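Local coordinates for protein alpha-L-arabinofuranosidase B (Aspergillus kawachii, PDB 6SXT) that hydrolyses terminal non-reducing alpha-L-arabinofuranosyl residues from arabinoxylan, arabinan and arabinogalactan side chains, acting as a secreted GH54 enzyme of plant hemicellulose degradation, at residues H155-A159 with Y183-S187; W190-A194 with G215-G219. One frame throughout, in Å; residues are numbered along the deposited sequence.

Contact 1 of 2, residues H155-A159 with Y183-S187; sequences HYNDA and YLGNS. With NAG (2-acetamido-2-deoxy-beta-D-glucopyranose), chain B.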
loop_
_atom_site.group_PDB
_atom_site.type_symbol
_atom_site.label_atom_id
_atom_site.label_comp_id
_atom_site.label_asym_id
_atom_site.label_seq_id
_atom_site.Cartn_x
_atom_site.Cartn_y
_atom_site.Cartn_z
ATOM N N HIS A 155 6.185 4.317 3.914
ATOM C CA HIS A 155 5.839 3.791 2.579
ATOM C C HIS A 155 5.244 4.917 1.756
ATOM O O HIS A 155 4.117 5.290 2.014
ATOM C CB HIS A 155 4.859 2.604 2.697
ATOM C CG HIS A 155 4.516 2.003 1.390
ATOM N ND1 HIS A 155 3.296 1.410 1.148
ATOM C CD2 HIS A 155 5.250 1.869 0.242
ATOM C CE1 HIS A 155 3.285 0.956 -0.090
ATOM N NE2 HIS A 155 4.483 1.238 -0.698
ATOM N N TYR A 156 6.005 5.507 0.841
ATOM C CA TYR A 156 5.563 6.736 0.167
ATOM C C TYR A 156 6.475 6.943 -1.033
ATOM O O TYR A 156 7.554 6.351 -1.104
ATOM C CB TYR A 156 5.582 7.953 1.106
ATOM C CG TYR A 156 6.971 8.319 1.543
ATOM C CD1 TYR A 156 7.702 9.235 0.815
ATOM C CD2 TYR A 156 7.536 7.777 2.690
ATOM C CE1 TYR A 156 9.004 9.590 1.177
ATOM C CE2 TYR A 156 8.817 8.137 3.074
ATOM C CZ TYR A 156 9.558 9.025 2.307
ATOM O OH TYR A 156 10.814 9.358 2.721
ATOM N N ASN A 157 6.072 7.856 -1.896
ATOM C CA ASN A 157 6.993 8.392 -2.927
ATOM C C ASN A 157 6.637 9.852 -3.150
ATOM O O ASN A 157 5.972 10.484 -2.302
ATOM C CB ASN A 157 7.026 7.466 -4.138
ATOM C CG ASN A 157 5.759 7.485 -4.979
ATOM O OD1 ASN A 157 4.887 8.323 -4.745
ATOM N ND2 ASN A 157 5.681 6.549 -5.919
ATOM N N ASP A 158 7.121 10.413 -4.278
ATOM C CA ASP A 158 6.992 11.846 -4.564
ATOM C C ASP A 158 6.115 12.029 -5.793
ATOM O O ASP A 158 6.005 13.193 -6.260
ATOM C CB ASP A 158 8.389 12.462 -4.731
ATOM C CG ASP A 158 9.222 11.807 -5.806
ATOM O OD1 ASP A 158 8.721 10.939 -6.489
ATOM O OD2 ASP A 158 10.416 12.219 -5.945
ATOM N N ALA A 159 5.404 10.991 -6.229
ATOM C CA ALA A 159 4.547 11.042 -7.433
ATOM C C ALA A 159 3.118 11.359 -7.032
ATOM O O ALA A 159 2.695 11.029 -5.929
ATOM C CB ALA A 159 4.644 9.767 -8.174
ATOM N N TYR A 183 -3.089 13.881 1.965
ATOM C CA TYR A 183 -1.973 13.427 1.137
ATOM C C TYR A 183 -0.806 13.037 2.060
ATOM O O TYR A 183 -0.536 13.748 3.034
ATOM C CB TYR A 183 -1.508 14.556 0.193
ATOM C CG TYR A 183 -0.190 14.245 -0.462
ATOM C CD1 TYR A 183 -0.133 13.542 -1.659
ATOM C CD2 TYR A 183 1.021 14.624 0.095
ATOM C CE1 TYR A 183 1.064 13.170 -2.235
ATOM C CE2 TYR A 183 2.225 14.266 -0.475
ATOM C CZ TYR A 183 2.265 13.547 -1.648
ATOM O OH TYR A 183 3.455 13.128 -2.196
ATOM N N LEU A 184 -0.113 11.969 1.733
ATOM C CA LEU A 184 1.156 11.607 2.414
ATOM C C LEU A 184 2.195 11.223 1.378
ATOM O O LEU A 184 1.973 10.286 0.620
ATOM C CB LEU A 184 0.967 10.478 3.427
ATOM C CG LEU A 184 2.239 10.084 4.168
ATOM C CD1 LEU A 184 2.822 11.198 5.006
ATOM C CD2 LEU A 184 1.969 8.866 5.037
ATOM N N GLY A 185 3.342 11.922 1.394
ATOM C CA GLY A 185 4.425 11.629 0.467
ATOM C C GLY A 185 5.412 12.791 0.444
ATOM O O GLY A 185 5.289 13.701 1.231
ATOM N N ASN A 186 6.402 12.697 -0.450
ATOM C CA ASN A 186 7.399 13.797 -0.482
ATOM C C ASN A 186 7.363 14.470 -1.839
ATOM O O ASN A 186 8.413 14.949 -2.254
ATOM C CB ASN A 186 8.800 13.349 -0.089
ATOM C CG ASN A 186 9.534 12.512 -1.106
ATOM O OD1 ASN A 186 9.035 11.523 -1.637
ATOM N ND2 ASN A 186 10.803 12.920 -1.395
ATOM N N SER A 187 6.209 14.529 -2.468
ATOM C CA SER A 187 6.009 15.477 -3.579
ATOM C C SER A 187 6.484 16.857 -3.152
ATOM O O SER A 187 6.082 17.361 -2.090
ATOM C CB SER A 187 4.560 15.529 -3.980
ATOM O OG SER A 187 4.414 16.522 -5.005
HETATM C C1 NAG B . 11.644 12.129 -2.299
HETATM C C2 NAG B . 12.453 13.137 -3.167
HETATM C C3 NAG B . 13.502 12.377 -3.991
HETATM C C4 NAG B . 14.389 11.542 -3.100
HETATM C C5 NAG B . 13.429 10.657 -2.241
HETATM C C6 NAG B . 14.190 9.750 -1.323
HETATM C C7 NAG B . 11.518 15.227 -4.064
HETATM C C8 NAG B . 10.556 15.746 -5.043
HETATM N N2 NAG B . 11.601 13.895 -4.054
HETATM O O3 NAG B . 14.285 13.449 -4.640
HETATM O O4 NAG B . 15.156 10.595 -3.840
HETATM O O5 NAG B . 12.597 11.469 -1.433
HETATM O O6 NAG B . 15.041 10.463 -0.451
HETATM O O7 NAG B . 12.119 15.977 -3.273
HETATM O O HOH W 1 2.140 7.354 1.901
HETATM O O HOH W 2 3.255 8.744 -1.329
HETATM O O HOH W 3 2.875 10.759 -3.301
HETATM O O HOH W 4 4.043 15.010 -7.160
#

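Contact 2 of 2, residues W190-A194 with G215-G219; sequences WGYGA and GYNSG. With EDO (1,2-ethanediol), chain P.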
loop_
_atom_site.group_PDB
_atom_site.type_symbol
_atom_site.label_atom_id
_atom_site.label_comp_id
_atom_site.label_asym_id
_atom_site.label_seq_id
_atom_site.Cartn_x
_atom_site.Cartn_y
_atom_site.Cartn_z
ATOM N N TRP A 190 3.999 21.026 -5.595
ATOM C CA TRP A 190 3.166 22.099 -5.041
ATOM C C TRP A 190 3.702 22.477 -3.661
ATOM O O TRP A 190 4.670 23.241 -3.537
ATOM C CB TRP A 190 1.703 21.615 -5.055
ATOM C CG TRP A 190 1.181 21.198 -6.397
ATOM C CD1 TRP A 190 0.638 22.019 -7.361
ATOM C CD2 TRP A 190 1.073 19.861 -6.917
ATOM N NE1 TRP A 190 0.249 21.271 -8.440
ATOM C CE2 TRP A 190 0.522 19.945 -8.215
ATOM C CE3 TRP A 190 1.461 18.581 -6.438
ATOM C CZ2 TRP A 190 0.293 18.810 -8.997
ATOM C CZ3 TRP A 190 1.206 17.463 -7.204
ATOM C CH2 TRP A 190 0.643 17.581 -8.482
ATOM N N GLY A 191 3.126 21.940 -2.609
ATOM C CA GLY A 191 3.514 22.264 -1.249
ATOM C C GLY A 191 4.560 21.295 -0.739
ATOM O O GLY A 191 4.677 20.208 -1.268
ATOM N N TYR A 192 5.150 21.689 0.381
ATOM C CA TYR A 192 6.067 20.825 1.153
ATOM C C TYR A 192 6.356 21.505 2.477
ATOM O O TYR A 192 5.967 22.684 2.760
ATOM C CB TYR A 192 7.289 20.441 0.314
ATOM C CG TYR A 192 8.086 21.662 -0.098
ATOM C CD1 TYR A 192 9.048 22.200 0.737
ATOM C CD2 TYR A 192 7.813 22.318 -1.290
ATOM C CE1 TYR A 192 9.774 23.344 0.383
ATOM C CE2 TYR A 192 8.515 23.477 -1.650
ATOM C CZ TYR A 192 9.501 23.979 -0.813
ATOM O OH TYR A 192 10.197 25.134 -1.116
ATOM N N GLY A 193 6.882 20.718 3.415
ATOM C CA GLY A 193 7.142 21.172 4.772
ATOM C C GLY A 193 8.650 21.205 5.065
ATOM O O GLY A 193 9.473 21.186 4.098
ATOM N N ALA A 194 8.958 21.226 6.350
ATOM C CA ALA A 194 10.340 21.228 6.893
ATOM C C ALA A 194 11.018 19.885 6.613
ATOM O O ALA A 194 10.357 18.796 6.555
ATOM C CB ALA A 194 10.317 21.576 8.349
ATOM N N GLY A 215 3.472 26.239 -1.745
ATOM C CA GLY A 215 4.868 25.780 -1.541
ATOM C C GLY A 215 5.226 25.530 -0.072
ATOM O O GLY A 215 4.512 24.816 0.624
ATOM N N TYR A 216 6.333 26.097 0.427
ATOM C CA TYR A 216 6.879 25.816 1.780
ATOM C C TYR A 216 6.020 26.398 2.887
ATOM O O TYR A 216 5.654 27.580 2.867
ATOM C CB TYR A 216 8.312 26.371 1.833
ATOM C CG TYR A 216 9.025 26.159 3.138
ATOM C CD1 TYR A 216 9.368 24.883 3.545
ATOM C CD2 TYR A 216 9.321 27.221 3.988
ATOM C CE1 TYR A 216 10.067 24.683 4.727
ATOM C CE2 TYR A 216 9.994 27.025 5.188
ATOM C CZ TYR A 216 10.390 25.756 5.543
ATOM O OH TYR A 216 11.006 25.605 6.751
ATOM N N ASN A 217 5.780 25.608 3.931
ATOM C CA ASN A 217 5.234 26.048 5.220
ATOM C C ASN A 217 6.079 25.380 6.294
ATOM O O ASN A 217 6.215 24.118 6.270
ATOM C CB ASN A 217 3.764 25.740 5.375
ATOM C CG ASN A 217 2.896 26.542 4.430
ATOM O OD1 ASN A 217 2.363 27.584 4.879
ATOM N ND2 ASN A 217 2.676 25.998 3.221
ATOM N N SER A 218 6.718 26.209 7.128
ATOM C CA SER A 218 7.750 25.741 8.088
ATOM C C SER A 218 7.105 24.870 9.149
ATOM O O SER A 218 7.833 24.150 9.849
ATOM C CB SER A 218 8.498 26.973 8.688
ATOM O OG SER A 218 7.574 27.737 9.517
ATOM N N GLY A 219 5.817 25.059 9.419
ATOM C CA GLY A 219 5.189 24.421 10.565
ATOM C C GLY A 219 4.739 22.992 10.247
ATOM O O GLY A 219 4.128 22.419 11.163
HETATM C C1 EDO P . 3.211 26.699 9.253
HETATM O O1 EDO P . 4.354 27.268 8.595
HETATM C C2 EDO P . 1.977 26.278 8.487
HETATM O O2 EDO P . 1.596 24.831 8.317
#

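Contact 1 of 2, residues H155-A159 with Y183-S187
Asn186 and Asp158 lie side by side and point the same way, their amide and carboxylate planes only 8° apart, and together hold the first sugar of an N-linked glycan. ND2 of Asn186 is bonded covalently to C1 of the N-acetylglucosamine, while OD2 of Asp158 accepts from the sugar's acetamido N2 at 2.8 Å in a nearly straight bond (165°). Asparagine supplies the amide that carries the glycan, and aspartate a carboxylate acceptor for the acetamido N-H. On the other flank, Tyr156 crosses Asn186 at about a right angle, and OD1 of Asn186 lies in the ring plane, 3.4 Å from CE1 at the ring edge. Tyr156 reaches this spot because its CG stands between the backbone N and the carbonyl carbon (chi1 66°). Lys414 of the arabinose-binding domain bonds to Tyr156 O and makes a cation-pi contact with the Tyr156 ring, so this catalytic-domain loop meets the second domain.

The backbones are joined by one direct hydrogen bond, Asn186 N to Asn157 O at 2.9 Å, beside Gly185, where a side chain would run into that same oxygen. Asn157 OD1 turns back to Ala159 N in an Asx turn, and its ND2 is held by Gly285 O. One water accepts from Asn157 N and bridges to Leu184 O, and another, 2.6 Å from Ala159 O, links it to the Tyr183 hydroxyl. Ser187 N donates to that same hydroxyl, Tyr183 OH, at 3.1 Å.

With one covalent and one hydrogen bond reaching it from nearly coplanar groups, the first sugar is probably restrained in its rotation about the Asn186 linkage.

Contact 2 of 2, residues W190-A194 with G215-G219
Tyr192 and Tyr216 meet across a single parallel beta bridge that joins two loops of the catalytic domain, one leading into strand 199-203 and the other following strand 208-209. Their side chains cross at about a right angle, yet the rings form neither a stack nor an edge-to-face pair: the planes are inclined at 41° and the centroids lie 5.8 Å apart. The touching is done by CE1 of Tyr192, 3.5 Å from CD1 of Tyr216, while the Tyr192 hydroxyl oxygen rests near CB of Tyr216. One face of the Tyr192 ring covers the peptide between Gly215 and Tyr216, whose N sits 3.9 Å above the ring plane toward its rim. Tyr216 extends its CG anti to the backbone N (chi1 -179°), which carries the ring along the neighbouring loop until its edge meets Gly193 O in plane. A tyrosine suits each place because a broad flat ring can cover backbone, Tyr192 lying over the Gly215-Tyr216 peptide and Tyr216 over Ser218 N.

Beneath the rings, Tyr192 grips the partner loop with both backbone atoms: its N donates to Gly215 O and its O accepts from Asn217 N. Gly215 has a positive phi, a conformation that glycine adopts readily, and its CA-H points at Trp190 O. Asn217 is held beyond the contact, its ND2 donating to Ser210 OG and Asp213 O; Ser210 OG also bonds to Tyr192 O, so one serine serves both loops. Further CA-H...O contacts join Gly191 CA to Gly215 O and, at 3.4 Å, Gly193 CA to Asn217 O.

The two contacts follow one another along the chain, contact 1 closing at Ser187 just before contact 2 opens at Trp190, and their centres are about 14 Å apart. They touch through packing, with Ser187 O 4.1 Å from Tyr192 CB. Only contact 2 supplies a pocket residue: the Trp190 side chain comes within about 4 Å of the bound cyclopentyl inhibitor (nearest atoms), whereas that of Tyr183 stays about 7 Å away and lies about 5 Å from the side chain of Asp203, which binds substrate. Trp199 bonds to the backbone of both 183-187 and 190-194. Contact 1 carries the glycan at Asn186, while contact 2 supplies a pocket wall, Trp190, a few residues further along.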